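Local coordinates for protein-tyrosine-phosphatase PTP1 (Arabidopsis thaliana, PDB 6KRW) that removes phosphate from phosphotyrosine in proteins, MAP kinases among them, through a phosphocysteine intermediate, and helps restrain plant defence responses, at residues 207-212 / 288-293; 251-256 / 293-298. One frame throughout, in Å; residues are numbered along the deposited sequence.

In the fold
Helix 285-303 serves both contacts, which follow one another along it, share Asn293 and have centres about 12 Å apart. Contact 1, near its N-terminal end, sets the helix against the loop between strand 194-200 and helix 214-223; it is partly buried, and one aromatic ring carries nearly all of it by lying under a proline. Contact 2, further along, is fully buried and pairs the helix with helix 242-259 through two isoleucines, a threonine and the aliphatic part of a glutamate. Neither is held together by polar bonds between its own segments. Contact 1 lies close to residues that probably bind substrate, whereas contact 2 belongs to the helical core away from them.

Contact 1 of 2, residues 207-212 / 288-293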
loop_
_atom_site.group_PDB
_atom_site.type_symbol
_atom_site.label_atom_id
_atom_site.label_comp_id
_atom_site.label_asym_id
_atom_site.label_seq_id
_atom_site.Cartn_x
_atom_site.Cartn_y
_atom_site.Cartn_z
ATOM N N HIS A 207 5.131 0.967 -13.629
ATOM C CA HIS A 207 4.277 1.725 -14.582
ATOM C C HIS A 207 3.476 0.770 -15.474
ATOM O O HIS A 207 3.027 1.190 -16.524
ATOM C CB HIS A 207 5.106 2.807 -15.295
ATOM C CG HIS A 207 5.277 4.031 -14.453
ATOM N ND1 HIS A 207 4.209 4.614 -13.779
ATOM C CD2 HIS A 207 6.358 4.782 -14.150
ATOM C CE1 HIS A 207 4.631 5.657 -13.109
ATOM N NE2 HIS A 207 5.943 5.782 -13.308
ATOM N N GLY A 208 3.233 -0.452 -15.010
ATOM C CA GLY A 208 2.496 -1.469 -15.773
ATOM C C GLY A 208 1.525 -2.194 -14.890
ATOM O O GLY A 208 1.177 -1.631 -13.781
ATOM N N VAL A 209 1.093 -3.377 -15.336
ATOM C CA VAL A 209 0.033 -4.163 -14.650
ATOM C C VAL A 209 0.372 -5.634 -14.786
ATOM O O VAL A 209 1.025 -6.045 -15.760
ATOM C CB VAL A 209 -1.390 -3.876 -15.185
ATOM C CG1 VAL A 209 -1.831 -2.472 -14.843
ATOM C CG2 VAL A 209 -1.514 -4.156 -16.674
ATOM N N PRO A 210 -0.054 -6.455 -13.804
ATOM C CA PRO A 210 0.085 -7.903 -13.901
ATOM C C PRO A 210 -0.707 -8.450 -15.090
ATOM O O PRO A 210 -1.577 -7.799 -15.595
ATOM C CB PRO A 210 -0.464 -8.445 -12.573
ATOM C CG PRO A 210 -0.437 -7.249 -11.636
ATOM C CD PRO A 210 -0.646 -6.050 -12.521
ATOM N N LYS A 211 -0.372 -9.661 -15.509
ATOM C CA LYS A 211 -1.105 -10.297 -16.635
ATOM C C LYS A 211 -2.504 -10.749 -16.192
ATOM O O LYS A 211 -3.361 -10.883 -17.078
ATOM C CB LYS A 211 -0.265 -11.443 -17.210
ATOM C CG LYS A 211 1.188 -11.058 -17.466
ATOM C CD LYS A 211 1.354 -9.836 -18.355
ATOM C CE LYS A 211 2.613 -9.042 -18.065
ATOM N NZ LYS A 211 2.467 -8.152 -16.883
ATOM N N ASP A 212 -2.726 -11.002 -14.895
ATOM C CA ASP A 212 -4.074 -11.389 -14.403
ATOM C C ASP A 212 -4.244 -10.826 -12.985
ATOM O O ASP A 212 -3.310 -10.238 -12.478
ATOM C CB ASP A 212 -4.276 -12.902 -14.529
ATOM C CG ASP A 212 -3.349 -13.702 -13.643
ATOM O OD1 ASP A 212 -3.342 -13.474 -12.413
ATOM O OD2 ASP A 212 -2.693 -14.603 -14.187
ATOM N N TYR A 288 -5.605 1.827 -13.602
ATOM C CA TYR A 288 -6.993 2.147 -13.228
ATOM C C TYR A 288 -7.928 1.049 -13.722
ATOM O O TYR A 288 -8.786 0.609 -12.994
ATOM C CB TYR A 288 -7.324 3.541 -13.776
ATOM C CG TYR A 288 -8.616 4.103 -13.257
ATOM C CD1 TYR A 288 -8.710 4.535 -11.943
ATOM C CD2 TYR A 288 -9.736 4.171 -14.050
ATOM C CE1 TYR A 288 -9.893 5.044 -11.443
ATOM C CE2 TYR A 288 -10.920 4.707 -13.564
ATOM C CZ TYR A 288 -11.008 5.096 -12.242
ATOM O OH TYR A 288 -12.172 5.637 -11.732
ATOM N N PHE A 289 -7.714 0.580 -14.946
ATOM C CA PHE A 289 -8.505 -0.561 -15.485
ATOM C C PHE A 289 -8.272 -1.800 -14.614
ATOM O O PHE A 289 -9.221 -2.551 -14.338
ATOM C CB PHE A 289 -8.157 -0.838 -16.953
ATOM C CG PHE A 289 -9.038 -0.096 -17.919
ATOM C CD1 PHE A 289 -10.228 -0.649 -18.364
ATOM C CD2 PHE A 289 -8.679 1.154 -18.385
ATOM C CE1 PHE A 289 -11.032 0.030 -19.261
ATOM C CE2 PHE A 289 -9.509 1.848 -19.261
ATOM C CZ PHE A 289 -10.670 1.277 -19.714
ATOM N N PHE A 290 -7.029 -2.020 -14.204
ATOM C CA PHE A 290 -6.700 -3.213 -13.379
ATOM C C PHE A 290 -7.468 -3.154 -12.054
ATOM O O PHE A 290 -7.927 -4.175 -11.572
ATOM C CB PHE A 290 -5.190 -3.319 -13.189
ATOM C CG PHE A 290 -4.740 -4.535 -12.423
ATOM C CD1 PHE A 290 -4.600 -5.763 -13.056
ATOM C CD2 PHE A 290 -4.455 -4.470 -11.074
ATOM C CE1 PHE A 290 -4.195 -6.882 -12.340
ATOM C CE2 PHE A 290 -4.048 -5.586 -10.359
ATOM C CZ PHE A 290 -3.914 -6.804 -11.003
ATOM N N CYS A 291 -7.628 -1.942 -11.482
ATOM C CA CYS A 291 -8.439 -1.773 -10.250
ATOM C C CYS A 291 -9.838 -2.326 -10.510
ATOM O O CYS A 291 -10.342 -3.098 -9.735
ATOM C CB CYS A 291 -8.649 -0.304 -9.876
ATOM S SG CYS A 291 -7.206 0.539 -9.214
ATOM N N TYR A 292 -10.463 -1.892 -11.607
ATOM C CA TYR A 292 -11.846 -2.326 -11.908
ATOM C C TYR A 292 -11.881 -3.849 -12.089
ATOM O O TYR A 292 -12.749 -4.503 -11.533
ATOM C CB TYR A 292 -12.361 -1.648 -13.168
ATOM C CG TYR A 292 -13.100 -0.358 -12.917
ATOM C CD1 TYR A 292 -14.429 -0.390 -12.559
ATOM C CD2 TYR A 292 -12.484 0.870 -13.058
ATOM C CE1 TYR A 292 -15.141 0.765 -12.327
ATOM C CE2 TYR A 292 -13.190 2.043 -12.837
ATOM C CZ TYR A 292 -14.513 1.982 -12.468
ATOM O OH TYR A 292 -15.267 3.114 -12.222
ATOM N N ASN A 293 -10.922 -4.390 -12.844
ATOM C CA ASN A 293 -10.924 -5.844 -13.148
ATOM C C ASN A 293 -10.741 -6.623 -11.850
ATOM O O ASN A 293 -11.454 -7.619 -11.657
ATOM C CB ASN A 293 -9.844 -6.150 -14.178
ATOM C CG ASN A 293 -10.232 -5.701 -15.565
ATOM O OD1 ASN A 293 -11.380 -5.821 -15.950
ATOM N ND2 ASN A 293 -9.272 -5.248 -16.346
#
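Phe290 reaches out from helix 285-303 and slips its ring beneath Pro210. The proline CD stands over one face of the ring, displaced toward its rim, 3.8 Å from the centroid and only 18° off the normal, a CH-pi contact. CG of Pro210 follows it across the same end of the ring, 3.6 Å from Phe290 CZ, the two side chains crossing at about a right angle. What brings the ring out this far is its first torsion: CG lies anti to the backbone N (chi1 -177°), and the side chain extends from the helix toward the loop. Val209 covers the stem, its CG1 3.8 Å from Phe290 CB. At the ring's edge, in its plane, the backbone O of Asp212 comes within 3.5 Å of Phe290 CE1, a polar atom facing the slightly positive CH rim. The loop 207-212 follows directly on Asp206, which probably binds substrate; in the classical tyrosine phosphatase fold this is the WPD loop, and the contact seats its C-terminal arm on a helix of the catalytic domain. An alanine in place of Phe290 is likely to leave Pro210 without the ring under it and open a gap between loop and helix. Trp204 also meets the phenyl ring, their planes at about 55°, while Thr246 and Ile250 of helix 242-259 touch it too. Within the loop, Lys211 curls back to give NZ to Val209 O at 2.8 Å, in the carbonyl plane, and Asp212 OD1 accepts a bond from Val214 N, capping the turn into helix 214-223.

Contact 2 of 2, residues 251-256 / 293-298; sequences HNTIQR and NAIVDE
Thr253, the first residue of 251-256 to touch 293-298, lies across the end of the Ile295 side chain. Ile295 CD1 rests 3.8 Å from Thr253 CG2 and equally near its CB, with OG1 hardly farther off. The isoleucine gets there because CG1 lies anti to its own carbonyl carbon (chi1 -71°) and the chain then runs on extended. Thr253 OG1 is bonded to Ala249 O of its own helix. One residue on, Ile254 sends CD1 between two successive turns of the partner helix: it comes up against the backbone O of Ile295, 4.0 Å away, and lies 4.2 Å from Ile295 CG2 and 4.1 Å from Glu298 CB. Only the aliphatic part of Glu298 is used here; its carboxylate goes to Arg217, Lys221 and Tyr224. On a different face of the helix, Arg256 NH1 gives a fairly straight bond (162°) to Asn252 OD1, 2.9 Å away. The two helices run the same way, crossing at -37° with the segment axes 10.1 Å apart, a pair from the helical layer packed beside the central mixed sheet of the tyrosine phosphatase domain.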
loop_
_atom_site.group_PDB
_atom_site.type_symbol
_atom_site.label_atom_id
_atom_site.label_comp_id
_atom_site.label_asym_id
_atom_site.label_seq_id
_atom_site.Cartn_x
_atom_site.Cartn_y
_atom_site.Cartn_z
ATOM N N HIS A 251 -8.130 -3.044 -2.226
ATOM C CA HIS A 251 -8.335 -3.466 -0.822
ATOM C C HIS A 251 -9.386 -2.583 -0.147
ATOM O O HIS A 251 -10.337 -3.084 0.468
ATOM C CB HIS A 251 -6.976 -3.423 -0.138
ATOM C CG HIS A 251 -6.935 -3.854 1.277
ATOM N ND1 HIS A 251 -5.991 -4.757 1.714
ATOM C CD2 HIS A 251 -7.657 -3.513 2.365
ATOM C CE1 HIS A 251 -6.125 -4.925 3.019
ATOM N NE2 HIS A 251 -7.151 -4.201 3.436
ATOM N N ASN A 252 -9.233 -1.283 -0.319
ATOM C CA ASN A 252 -10.135 -0.326 0.351
ATOM C C ASN A 252 -11.550 -0.438 -0.219
ATOM O O ASN A 252 -12.544 -0.382 0.547
ATOM C CB ASN A 252 -9.566 1.063 0.123
ATOM C CG ASN A 252 -10.354 2.163 0.817
ATOM O OD1 ASN A 252 -10.959 3.001 0.128
ATOM N ND2 ASN A 252 -10.339 2.146 2.136
ATOM N N THR A 253 -11.679 -0.592 -1.535
ATOM C CA THR A 253 -13.012 -0.647 -2.156
ATOM C C THR A 253 -13.759 -1.865 -1.627
ATOM O O THR A 253 -14.948 -1.773 -1.286
ATOM C CB THR A 253 -12.912 -0.643 -3.680
ATOM O OG1 THR A 253 -12.316 0.607 -4.090
ATOM C CG2 THR A 253 -14.265 -0.836 -4.325
ATOM N N ILE A 254 -13.118 -3.034 -1.695
ATOM C CA ILE A 254 -13.798 -4.275 -1.234
ATOM C C ILE A 254 -14.202 -4.146 0.238
ATOM O O ILE A 254 -15.356 -4.462 0.561
ATOM C CB ILE A 254 -12.906 -5.492 -1.518
ATOM C CG1 ILE A 254 -12.739 -5.691 -3.025
ATOM C CG2 ILE A 254 -13.434 -6.724 -0.798
ATOM C CD1 ILE A 254 -13.967 -6.137 -3.751
ATOM N N GLN A 255 -13.299 -3.673 1.098
ATOM C CA GLN A 255 -13.646 -3.549 2.538
ATOM C C GLN A 255 -14.830 -2.608 2.713
ATOM O O GLN A 255 -15.683 -2.865 3.578
ATOM C CB GLN A 255 -12.451 -3.062 3.332
ATOM C CG GLN A 255 -11.421 -4.144 3.534
ATOM C CD GLN A 255 -10.341 -3.765 4.507
ATOM O OE1 GLN A 255 -9.930 -2.604 4.558
ATOM N NE2 GLN A 255 -9.863 -4.747 5.272
ATOM N N ARG A 256 -14.832 -1.500 1.989
ATOM C CA ARG A 256 -15.919 -0.508 2.180
ATOM C C ARG A 256 -17.251 -1.058 1.660
ATOM O O ARG A 256 -18.277 -0.793 2.276
ATOM C CB ARG A 256 -15.512 0.813 1.526
ATOM C CG ARG A 256 -14.495 1.578 2.367
ATOM C CD ARG A 256 -13.828 2.685 1.596
ATOM N NE ARG A 256 -14.787 3.647 1.058
ATOM C CZ ARG A 256 -14.593 4.342 -0.045
ATOM N NH1 ARG A 256 -13.430 4.275 -0.670
ATOM N NH2 ARG A 256 -15.535 5.187 -0.468
ATOM N N ASN A 293 -10.922 -4.390 -12.844
ATOM C CA ASN A 293 -10.924 -5.844 -13.148
ATOM C C ASN A 293 -10.741 -6.623 -11.850
ATOM O O ASN A 293 -11.454 -7.619 -11.657
ATOM C CB ASN A 293 -9.844 -6.150 -14.178
ATOM C CG ASN A 293 -10.232 -5.701 -15.565
ATOM O OD1 ASN A 293 -11.380 -5.821 -15.950
ATOM N ND2 ASN A 293 -9.272 -5.248 -16.346
ATOM N N ALA A 294 -9.822 -6.186 -10.991
ATOM C CA ALA A 294 -9.564 -6.925 -9.740
ATOM C C ALA A 294 -10.808 -6.841 -8.860
ATOM O O ALA A 294 -11.137 -7.792 -8.155
ATOM C CB ALA A 294 -8.335 -6.413 -9.030
ATOM N N ILE A 295 -11.429 -5.658 -8.777
ATOM C CA ILE A 295 -12.619 -5.516 -7.900
ATOM C C ILE A 295 -13.758 -6.399 -8.429
ATOM O O ILE A 295 -14.402 -7.089 -7.630
ATOM C CB ILE A 295 -13.027 -4.034 -7.818
ATOM C CG1 ILE A 295 -12.007 -3.232 -7.010
ATOM C CG2 ILE A 295 -14.425 -3.886 -7.241
ATOM C CD1 ILE A 295 -12.050 -1.726 -7.230
ATOM N N VAL A 296 -13.985 -6.408 -9.739
ATOM C CA VAL A 296 -15.017 -7.310 -10.324
ATOM C C VAL A 296 -14.672 -8.763 -10.002
ATOM O O VAL A 296 -15.585 -9.495 -9.560
ATOM C CB VAL A 296 -15.182 -7.068 -11.831
ATOM C CG1 VAL A 296 -15.932 -8.206 -12.506
ATOM C CG2 VAL A 296 -15.878 -5.746 -12.081
ATOM N N ASP A 297 -13.428 -9.175 -10.239
ATOM C CA ASP A 297 -13.021 -10.598 -10.047
ATOM C C ASP A 297 -13.227 -10.971 -8.577
ATOM O O ASP A 297 -13.727 -12.075 -8.300
ATOM C CB ASP A 297 -11.573 -10.818 -10.472
ATOM C CG ASP A 297 -11.388 -10.738 -11.975
ATOM O OD1 ASP A 297 -12.414 -10.694 -12.693
ATOM O OD2 ASP A 297 -10.215 -10.666 -12.422
ATOM N N GLU A 298 -12.924 -10.031 -7.664
ATOM C CA GLU A 298 -13.049 -10.377 -6.235
ATOM C C GLU A 298 -14.525 -10.436 -5.845
ATOM O O GLU A 298 -14.910 -11.316 -5.056
ATOM C CB GLU A 298 -12.233 -9.450 -5.351
ATOM C CG GLU A 298 -12.189 -9.928 -3.919
ATOM C CD GLU A 298 -11.546 -11.283 -3.715
ATOM O OE1 GLU A 298 -10.858 -11.731 -4.630
ATOM O OE2 GLU A 298 -11.719 -11.841 -2.634
#